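Local coordinates for protein imidazolonepropionase (Unidentified, PDB 2Q09) that catalyses the hydrolytic opening of the imidazolone ring of imidazolone-5-propanoate to give N-formimidoyl-L-glutamate, the third step of histidine degradation, at residues S252-L266 with A276-A290. Numbering follows the deposited sequence.
Sequences STLAANFGALSVDHL and ALAHRGVVATLLPTA
With CG beside the backbone N in both residues (chi1 -80° in His-265, -57° in Leu-287), the two side chains cross at about a right angle, and Leu-287 CD1 sits 3.3 Å from the centroid of the His-265 ring, a CH-pi contact over its face. Ala-290 CB and a water shared by His-265 ND1 and Leu-287 O meet the ring edge; the imidazole itself belongs to the inhibitor pocket. Parallel strands 262-265 and 283-286, with helix 271-280 between them, form a beta-alpha-beta unit of the amidohydrolase TIM barrel. Thr-285 N donates almost straight to Val-263 O (2.9 Å); His-265 N then donates to Thr-285 O (3.0 Å). Asp-264 CG lies 3.5 Å from Thr-285 CB, the side chains side by side; OD2 takes the Ser-262 OG bond through its syn lone pair, while OD1 accepts from ND1 of the iron ligand His-72. Replacing Asp-264 by alanine is likely to leave the His-72 imidazole and Ser-262 hydroxyl without their carboxylate acceptor, and the metal ligand less firmly oriented. On the helix-facing side of the strands Val-263 CG2 and Leu-277 CD1 meet tip to tip at 3.6 Å; between the helices Ala-256 CB packs 3.9 Å from Ala-276 CB. The bent Arg-280 chain brings NH1 to Asn-257 O in a weak hydrogen bond (3.2 Å).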
ATOM      1  N   SER A 252     -14.094  -6.258  10.121  1.00 36.50           N
ATOM      2  CA  SER A 252     -14.312  -6.035   8.699  1.00 36.27           C
ATOM      3  C   SER A 252     -15.727  -5.525   8.423  1.00 36.28           C
ATOM      4  O   SER A 252     -15.926  -4.678   7.558  1.00 35.91           O
ATOM      5  CB  SER A 252     -14.050  -7.321   7.914  1.00 35.56           C
ATOM      6  OG  SER A 252     -12.671  -7.644   7.927  1.00 34.49           O
ATOM      7  N   THR A 253     -16.710  -6.041   9.155  1.00 37.49           N
ATOM      8  CA  THR A 253     -18.095  -5.606   8.966  1.00 37.30           C
ATOM      9  C   THR A 253     -18.292  -4.176   9.458  1.00 37.01           C
ATOM     10  O   THR A 253     -19.072  -3.416   8.887  1.00 38.01           O
ATOM     11  CB  THR A 253     -19.079  -6.537   9.703  1.00 38.10           C
ATOM     12  OG1 THR A 253     -19.014  -7.848   9.124  1.00 37.04           O
ATOM     13  CG2 THR A 253     -20.505  -6.004   9.593  1.00 36.89           C
ATOM     14  N   LEU A 254     -17.584  -3.811  10.519  1.00 36.62           N
ATOM     15  CA  LEU A 254     -17.680  -2.461  11.061  1.00 35.99           C
ATOM     16  C   LEU A 254     -17.087  -1.485  10.050  1.00 35.76           C
ATOM     17  O   LEU A 254     -17.689  -0.458   9.721  1.00 34.12           O
ATOM     18  CB  LEU A 254     -16.914  -2.369  12.382  1.00 35.71           C
ATOM     19  CG  LEU A 254     -16.756  -0.973  12.993  1.00 35.66           C
ATOM     20  CD1 LEU A 254     -18.119  -0.399  13.366  1.00 34.95           C
ATOM     21  CD2 LEU A 254     -15.864  -1.070  14.220  1.00 35.44           C
ATOM     22  N   ALA A 255     -15.898  -1.817   9.558  1.00 35.57           N
ATOM     23  CA  ALA A 255     -15.216  -0.984   8.579  1.00 35.41           C
ATOM     24  C   ALA A 255     -16.082  -0.811   7.338  1.00 35.42           C
ATOM     25  O   ALA A 255     -16.190   0.290   6.795  1.00 35.64           O
ATOM     26  CB  ALA A 255     -13.872  -1.611   8.206  1.00 35.31           C
ATOM     27  N   ALA A 256     -16.704  -1.898   6.892  1.00 35.83           N
ATOM     28  CA  ALA A 256     -17.562  -1.838   5.716  1.00 36.71           C
ATOM     29  C   ALA A 256     -18.740  -0.894   5.958  1.00 37.62           C
ATOM     30  O   ALA A 256     -19.176  -0.189   5.049  1.00 38.61           O
ATOM     31  CB  ALA A 256     -18.069  -3.235   5.359  1.00 34.75           C
ATOM     32  N   ASN A 257     -19.256  -0.879   7.184  1.00 38.81           N
ATOM     33  CA  ASN A 257     -20.383  -0.013   7.515  1.00 39.90           C
ATOM     34  C   ASN A 257     -19.975   1.449   7.584  1.00 40.30           C
ATOM     35  O   ASN A 257     -20.817   2.341   7.538  1.00 40.06           O
ATOM     36  CB  ASN A 257     -21.014  -0.433   8.840  1.00 41.94           C
ATOM     37  CG  ASN A 257     -21.724  -1.767   8.746  1.00 43.66           C
ATOM     38  OD1 ASN A 257     -22.314  -2.098   7.717  1.00 45.14           O
ATOM     39  ND2 ASN A 257     -21.687  -2.539   9.825  1.00 44.63           N
ATOM     40  N   PHE A 258     -18.674   1.689   7.689  1.00 38.61           N
ATOM     41  CA  PHE A 258     -18.136   3.039   7.749  1.00 38.14           C
ATOM     42  C   PHE A 258     -17.605   3.465   6.386  1.00 37.44           C
ATOM     43  O   PHE A 258     -17.016   4.535   6.250  1.00 37.35           O
ATOM     44  CB  PHE A 258     -17.018   3.113   8.797  1.00 37.72           C
ATOM     45  CG  PHE A 258     -17.485   3.578  10.151  1.00 38.02           C
ATOM     46  CD1 PHE A 258     -17.649   4.934  10.416  1.00 38.85           C
ATOM     47  CD2 PHE A 258     -17.775   2.661  11.156  1.00 38.53           C
ATOM     48  CE1 PHE A 258     -18.097   5.371  11.658  1.00 38.51           C
ATOM     49  CE2 PHE A 258     -18.228   3.090  12.405  1.00 39.62           C
ATOM     50  CZ  PHE A 258     -18.385   4.453  12.655  1.00 39.47           C
ATOM     51  N   GLY A 259     -17.818   2.621   5.378  1.00 36.59           N
ATOM     52  CA  GLY A 259     -17.350   2.939   4.042  1.00 34.64           C
ATOM     53  C   GLY A 259     -15.833   2.910   3.931  1.00 33.68           C
ATOM     54  O   GLY A 259     -15.237   3.743   3.245  1.00 32.95           O
ATOM     55  N   ALA A 260     -15.207   1.952   4.604  1.00 31.73           N
ATOM     56  CA  ALA A 260     -13.754   1.833   4.573  1.00 31.01           C
ATOM     57  C   ALA A 260     -13.260   1.665   3.142  1.00 29.84           C
ATOM     58  O   ALA A 260     -13.929   1.055   2.310  1.00 29.70           O
ATOM     59  CB  ALA A 260     -13.314   0.643   5.411  1.00 29.58           C
ATOM     60  N   LEU A 261     -12.087   2.220   2.851  1.00 30.27           N
ATOM     61  CA  LEU A 261     -11.494   2.093   1.525  1.00 27.99           C
ATOM     62  C   LEU A 261     -11.042   0.643   1.353  1.00 27.66           C
ATOM     63  O   LEU A 261     -11.116   0.073   0.262  1.00 25.88           O
ATOM     64  CB  LEU A 261     -10.284   3.020   1.387  1.00 30.10           C
ATOM     65  CG  LEU A 261     -10.530   4.531   1.345  1.00 30.64           C
ATOM     66  CD1 LEU A 261      -9.208   5.270   1.412  1.00 31.45           C
ATOM     67  CD2 LEU A 261     -11.278   4.886   0.075  1.00 30.43           C
ATOM     68  N   SER A 262     -10.584   0.047   2.452  1.00 26.44           N
ATOM     69  CA  SER A 262     -10.107  -1.332   2.419  1.00 27.11           C
ATOM     70  C   SER A 262      -9.928  -1.907   3.819  1.00 26.51           C
ATOM     71  O   SER A 262      -9.875  -1.168   4.807  1.00 26.05           O
ATOM     72  CB  SER A 262      -8.749  -1.398   1.715  1.00 27.87           C
ATOM     73  OG  SER A 262      -7.742  -0.858   2.565  1.00 30.08           O
ATOM     74  N   VAL A 263      -9.854  -3.232   3.889  1.00 25.32           N
ATOM     75  CA  VAL A 263      -9.606  -3.947   5.139  1.00 26.24           C
ATOM     76  C   VAL A 263      -8.400  -4.795   4.773  1.00 26.90           C
ATOM     77  O   VAL A 263      -8.369  -5.394   3.696  1.00 25.75           O
ATOM     78  CB  VAL A 263     -10.796  -4.839   5.570  1.00 27.02           C
ATOM     79  CG1 VAL A 263     -11.896  -3.969   6.168  1.00 26.68           C
ATOM     80  CG2 VAL A 263     -11.332  -5.620   4.392  1.00 24.33           C
ATOM     81  N   ASP A 264      -7.404  -4.849   5.653  1.00 28.28           N
ATOM     82  CA  ASP A 264      -6.174  -5.571   5.336  1.00 29.97           C
ATOM     83  C   ASP A 264      -5.792  -6.744   6.244  1.00 30.25           C
ATOM     84  O   ASP A 264      -5.996  -6.698   7.450  1.00 30.60           O
ATOM     85  CB  ASP A 264      -5.018  -4.564   5.277  1.00 30.68           C
ATOM     86  CG  ASP A 264      -5.368  -3.304   4.482  1.00 31.45           C
ATOM     87  OD1 ASP A 264      -4.440  -2.582   4.071  1.00 30.98           O
ATOM     88  OD2 ASP A 264      -6.565  -3.013   4.275  1.00 31.28           O
ATOM     89  N   HIS A 265      -5.201  -7.774   5.626  1.00 30.99           N
ATOM     90  CA  HIS A 265      -4.770  -9.038   6.248  1.00 30.28           C
ATOM     91  C   HIS A 265      -5.866 -10.072   5.999  1.00 30.87           C
ATOM     92  O   HIS A 265      -5.749 -10.891   5.089  1.00 29.99           O
ATOM     93  CB  HIS A 265      -4.484  -8.876   7.743  1.00 29.60           C
ATOM     94  CG  HIS A 265      -3.135  -8.291   8.030  1.00 30.79           C
ATOM     95  ND1 HIS A 265      -1.963  -8.916   7.656  1.00 29.85           N
ATOM     96  CD2 HIS A 265      -2.774  -7.136   8.637  1.00 29.71           C
ATOM     97  CE1 HIS A 265      -0.935  -8.170   8.022  1.00 29.02           C
ATOM     98  NE2 HIS A 265      -1.399  -7.085   8.616  1.00 29.60           N
ATOM     99  N   LEU A 266      -6.920 -10.047   6.814  1.00 31.63           N
ATOM    100  CA  LEU A 266      -8.068 -10.926   6.613  1.00 31.68           C
ATOM    101  C   LEU A 266      -7.906 -12.441   6.744  1.00 32.54           C
ATOM    102  O   LEU A 266      -8.765 -13.181   6.264  1.00 32.73           O
ATOM    103  CB  LEU A 266      -8.673 -10.618   5.237  1.00 32.17           C
ATOM    104  CG  LEU A 266      -9.289  -9.240   4.953  1.00 33.95           C
ATOM    105  CD1 LEU A 266      -8.588  -8.140   5.728  1.00 36.61           C
ATOM    106  CD2 LEU A 266      -9.216  -8.972   3.466  1.00 33.44           C
ATOM    107  N   ALA A 276     -20.459  -8.213   3.437  1.00 35.43           N
ATOM    108  CA  ALA A 276     -20.465  -6.790   3.747  1.00 35.27           C
ATOM    109  C   ALA A 276     -19.500  -6.060   2.831  1.00 35.29           C
ATOM    110  O   ALA A 276     -19.812  -4.987   2.317  1.00 35.19           O
ATOM    111  CB  ALA A 276     -20.071  -6.569   5.203  1.00 35.26           C
ATOM    112  N   LEU A 277     -18.316  -6.635   2.635  1.00 33.74           N
ATOM    113  CA  LEU A 277     -17.320  -6.021   1.768  1.00 33.09           C
ATOM    114  C   LEU A 277     -17.850  -5.897   0.344  1.00 32.19           C
ATOM    115  O   LEU A 277     -17.707  -4.854  -0.286  1.00 32.33           O
ATOM    116  CB  LEU A 277     -16.023  -6.842   1.770  1.00 32.45           C
ATOM    117  CG  LEU A 277     -15.375  -7.078   3.141  1.00 33.03           C
ATOM    118  CD1 LEU A 277     -13.957  -7.595   2.947  1.00 33.43           C
ATOM    119  CD2 LEU A 277     -15.353  -5.783   3.939  1.00 32.73           C
ATOM    120  N   ALA A 278     -18.457  -6.965  -0.160  1.00 31.80           N
ATOM    121  CA  ALA A 278     -18.999  -6.976  -1.516  1.00 33.57           C
ATOM    122  C   ALA A 278     -20.043  -5.883  -1.707  1.00 34.73           C
ATOM    123  O   ALA A 278     -20.058  -5.192  -2.720  1.00 36.08           O
ATOM    124  CB  ALA A 278     -19.618  -8.340  -1.821  1.00 32.44           C
ATOM    125  N   HIS A 279     -20.904  -5.730  -0.710  1.00 36.52           N
ATOM    126  CA  HIS A 279     -21.971  -4.741  -0.758  1.00 38.57           C
ATOM    127  C   HIS A 279     -21.505  -3.290  -0.654  1.00 38.79           C
ATOM    128  O   HIS A 279     -22.043  -2.416  -1.332  1.00 38.41           O
ATOM    129  CB  HIS A 279     -22.977  -5.030   0.355  1.00 40.70           C
ATOM    130  CG  HIS A 279     -24.134  -4.086   0.368  1.00 44.87           C
ATOM    131  ND1 HIS A 279     -25.053  -4.025  -0.660  1.00 45.49           N
ATOM    132  CD2 HIS A 279     -24.512  -3.150   1.269  1.00 45.64           C
ATOM    133  CE1 HIS A 279     -25.945  -3.089  -0.390  1.00 47.38           C
ATOM    134  NE2 HIS A 279     -25.640  -2.542   0.774  1.00 47.32           N
ATOM    135  N   ARG A 280     -20.513  -3.030   0.192  1.00 38.06           N
ATOM    136  CA  ARG A 280     -20.009  -1.671   0.378  1.00 37.49           C
ATOM    137  C   ARG A 280     -18.827  -1.328  -0.528  1.00 36.15           C
ATOM    138  O   ARG A 280     -18.221  -0.271  -0.396  1.00 35.46           O
ATOM    139  CB  ARG A 280     -19.622  -1.452   1.846  1.00 39.23           C
ATOM    140  CG  ARG A 280     -20.775  -1.616   2.837  1.00 41.85           C
ATOM    141  CD  ARG A 280     -21.936  -0.698   2.499  1.00 45.13           C
ATOM    142  NE  ARG A 280     -21.542   0.709   2.481  1.00 49.62           N
ATOM    143  CZ  ARG A 280     -21.482   1.490   3.553  1.00 51.07           C
ATOM    144  NH1 ARG A 280     -21.797   1.017   4.745  1.00 52.39           N
ATOM    145  NH2 ARG A 280     -21.093   2.749   3.433  1.00 52.28           N
ATOM    146  N   GLY A 281     -18.504  -2.231  -1.446  1.00 34.86           N
ATOM    147  CA  GLY A 281     -17.406  -1.999  -2.372  1.00 32.27           C
ATOM    148  C   GLY A 281     -16.058  -1.767  -1.712  1.00 31.22           C
ATOM    149  O   GLY A 281     -15.252  -0.974  -2.199  1.00 30.84           O
ATOM    150  N   VAL A 282     -15.810  -2.459  -0.607  1.00 28.96           N
ATOM    151  CA  VAL A 282     -14.551  -2.329   0.111  1.00 26.98           C
ATOM    152  C   VAL A 282     -13.511  -3.231  -0.558  1.00 25.57           C
ATOM    153  O   VAL A 282     -13.839  -4.315  -1.039  1.00 23.43           O
ATOM    154  CB  VAL A 282     -14.733  -2.744   1.600  1.00 27.67           C
ATOM    155  CG1 VAL A 282     -13.425  -2.612   2.358  1.00 26.36           C
ATOM    156  CG2 VAL A 282     -15.816  -1.876   2.245  1.00 28.87           C
ATOM    157  N   VAL A 283     -12.262  -2.783  -0.606  1.00 23.94           N
ATOM    158  CA  VAL A 283     -11.211  -3.593  -1.207  1.00 22.82           C
ATOM    159  C   VAL A 283     -10.579  -4.468  -0.128  1.00 23.28           C
ATOM    160  O   VAL A 283     -10.360  -4.016   1.001  1.00 22.44           O
ATOM    161  CB  VAL A 283     -10.111  -2.718  -1.844  1.00 22.99           C
ATOM    162  CG1 VAL A 283      -8.961  -3.593  -2.336  1.00 22.88           C
ATOM    163  CG2 VAL A 283     -10.684  -1.921  -3.009  1.00 24.04           C
ATOM    164  N   ALA A 284     -10.304  -5.723  -0.466  1.00 21.81           N
ATOM    165  CA  ALA A 284      -9.668  -6.635   0.478  1.00 22.36           C
ATOM    166  C   ALA A 284      -8.179  -6.637   0.136  1.00 22.28           C
ATOM    167  O   ALA A 284      -7.788  -7.019  -0.969  1.00 22.46           O
ATOM    168  CB  ALA A 284     -10.252  -8.047   0.336  1.00 21.21           C
ATOM    169  N   THR A 285      -7.348  -6.207   1.078  1.00 21.96           N
ATOM    170  CA  THR A 285      -5.919  -6.159   0.822  1.00 21.07           C
ATOM    171  C   THR A 285      -5.184  -7.357   1.414  1.00 20.34           C
ATOM    172  O   THR A 285      -5.198  -7.585   2.623  1.00 20.84           O
ATOM    173  CB  THR A 285      -5.298  -4.858   1.366  1.00 23.27           C
ATOM    174  OG1 THR A 285      -5.933  -3.733   0.745  1.00 23.08           O
ATOM    175  CG2 THR A 285      -3.796  -4.805   1.039  1.00 21.25           C
ATOM    176  N   LEU A 286      -4.554  -8.128   0.542  1.00 18.92           N
ATOM    177  CA  LEU A 286      -3.800  -9.307   0.957  1.00 18.79           C
ATOM    178  C   LEU A 286      -2.355  -8.920   1.248  1.00 18.33           C
ATOM    179  O   LEU A 286      -1.732  -8.177   0.486  1.00 18.69           O
ATOM    180  CB  LEU A 286      -3.855 -10.362  -0.144  1.00 19.41           C
ATOM    181  CG  LEU A 286      -5.286 -10.779  -0.528  1.00 20.36           C
ATOM    182  CD1 LEU A 286      -5.242 -11.760  -1.689  1.00 23.02           C
ATOM    183  CD2 LEU A 286      -5.983 -11.417   0.682  1.00 21.53           C
ATOM    184  N   LEU A 287      -1.827  -9.432   2.355  1.00 17.82           N
ATOM    185  CA  LEU A 287      -0.461  -9.129   2.775  1.00 17.82           C
ATOM    186  C   LEU A 287       0.253 -10.459   2.975  1.00 18.51           C
ATOM    187  O   LEU A 287       0.450 -10.913   4.104  1.00 17.42           O
ATOM    188  CB  LEU A 287      -0.509  -8.323   4.077  1.00 19.00           C
ATOM    189  CG  LEU A 287      -1.331  -7.030   3.933  1.00 19.35           C
ATOM    190  CD1 LEU A 287      -1.516  -6.387   5.301  1.00 20.06           C
ATOM    191  CD2 LEU A 287      -0.627  -6.057   2.992  1.00 18.52           C
ATOM    192  N   PRO A 288       0.636 -11.106   1.862  1.00 19.88           N
ATOM    193  CA  PRO A 288       1.322 -12.403   1.845  1.00 20.81           C
ATOM    194  C   PRO A 288       2.672 -12.463   2.555  1.00 22.51           C
ATOM    195  O   PRO A 288       3.037 -13.494   3.116  1.00 22.55           O
ATOM    196  CB  PRO A 288       1.439 -12.711   0.353  1.00 22.99           C
ATOM    197  CG  PRO A 288       1.628 -11.343  -0.241  1.00 22.06           C
ATOM    198  CD  PRO A 288       0.583 -10.527   0.506  1.00 19.21           C
ATOM    199  N   THR A 289       3.414 -11.365   2.526  1.00 22.77           N
ATOM    200  CA  THR A 289       4.731 -11.332   3.155  1.00 24.32           C
ATOM    201  C   THR A 289       4.674 -11.489   4.671  1.00 23.71           C
ATOM    202  O   THR A 289       5.514 -12.173   5.258  1.00 23.14           O
ATOM    203  CB  THR A 289       5.480 -10.037   2.792  1.00 26.95           C
ATOM    204  OG1 THR A 289       5.594  -9.952   1.366  1.00 28.51           O
ATOM    205  CG2 THR A 289       6.877 -10.041   3.393  1.00 29.78           C
ATOM    206  N   ALA A 290       3.682 -10.863   5.301  1.00 22.40           N
ATOM    207  CA  ALA A 290       3.522 -10.969   6.749  1.00 22.56           C
ATOM    208  C   ALA A 290       3.096 -12.402   7.084  1.00 22.15           C
ATOM    209  O   ALA A 290       3.472 -12.958   8.121  1.00 22.47           O
ATOM    210  CB  ALA A 290       2.460  -9.972   7.243  1.00 23.12           C
TER
HETATM  211  O   HOH W   1     -23.301  -0.941   5.485  1.00 52.83           O
HETATM  212  O   HOH W   2     -12.897   1.129  -1.473  1.00 30.23           O
HETATM  213  O   HOH W   3      -4.931  -1.418   1.407  1.00 27.51           O
HETATM  214  O   HOH W   4      -3.378 -11.275   3.906  1.00 20.19           O
HETATM  215  O   HOH W   5      -1.146 -11.276   6.460  1.00 26.29           O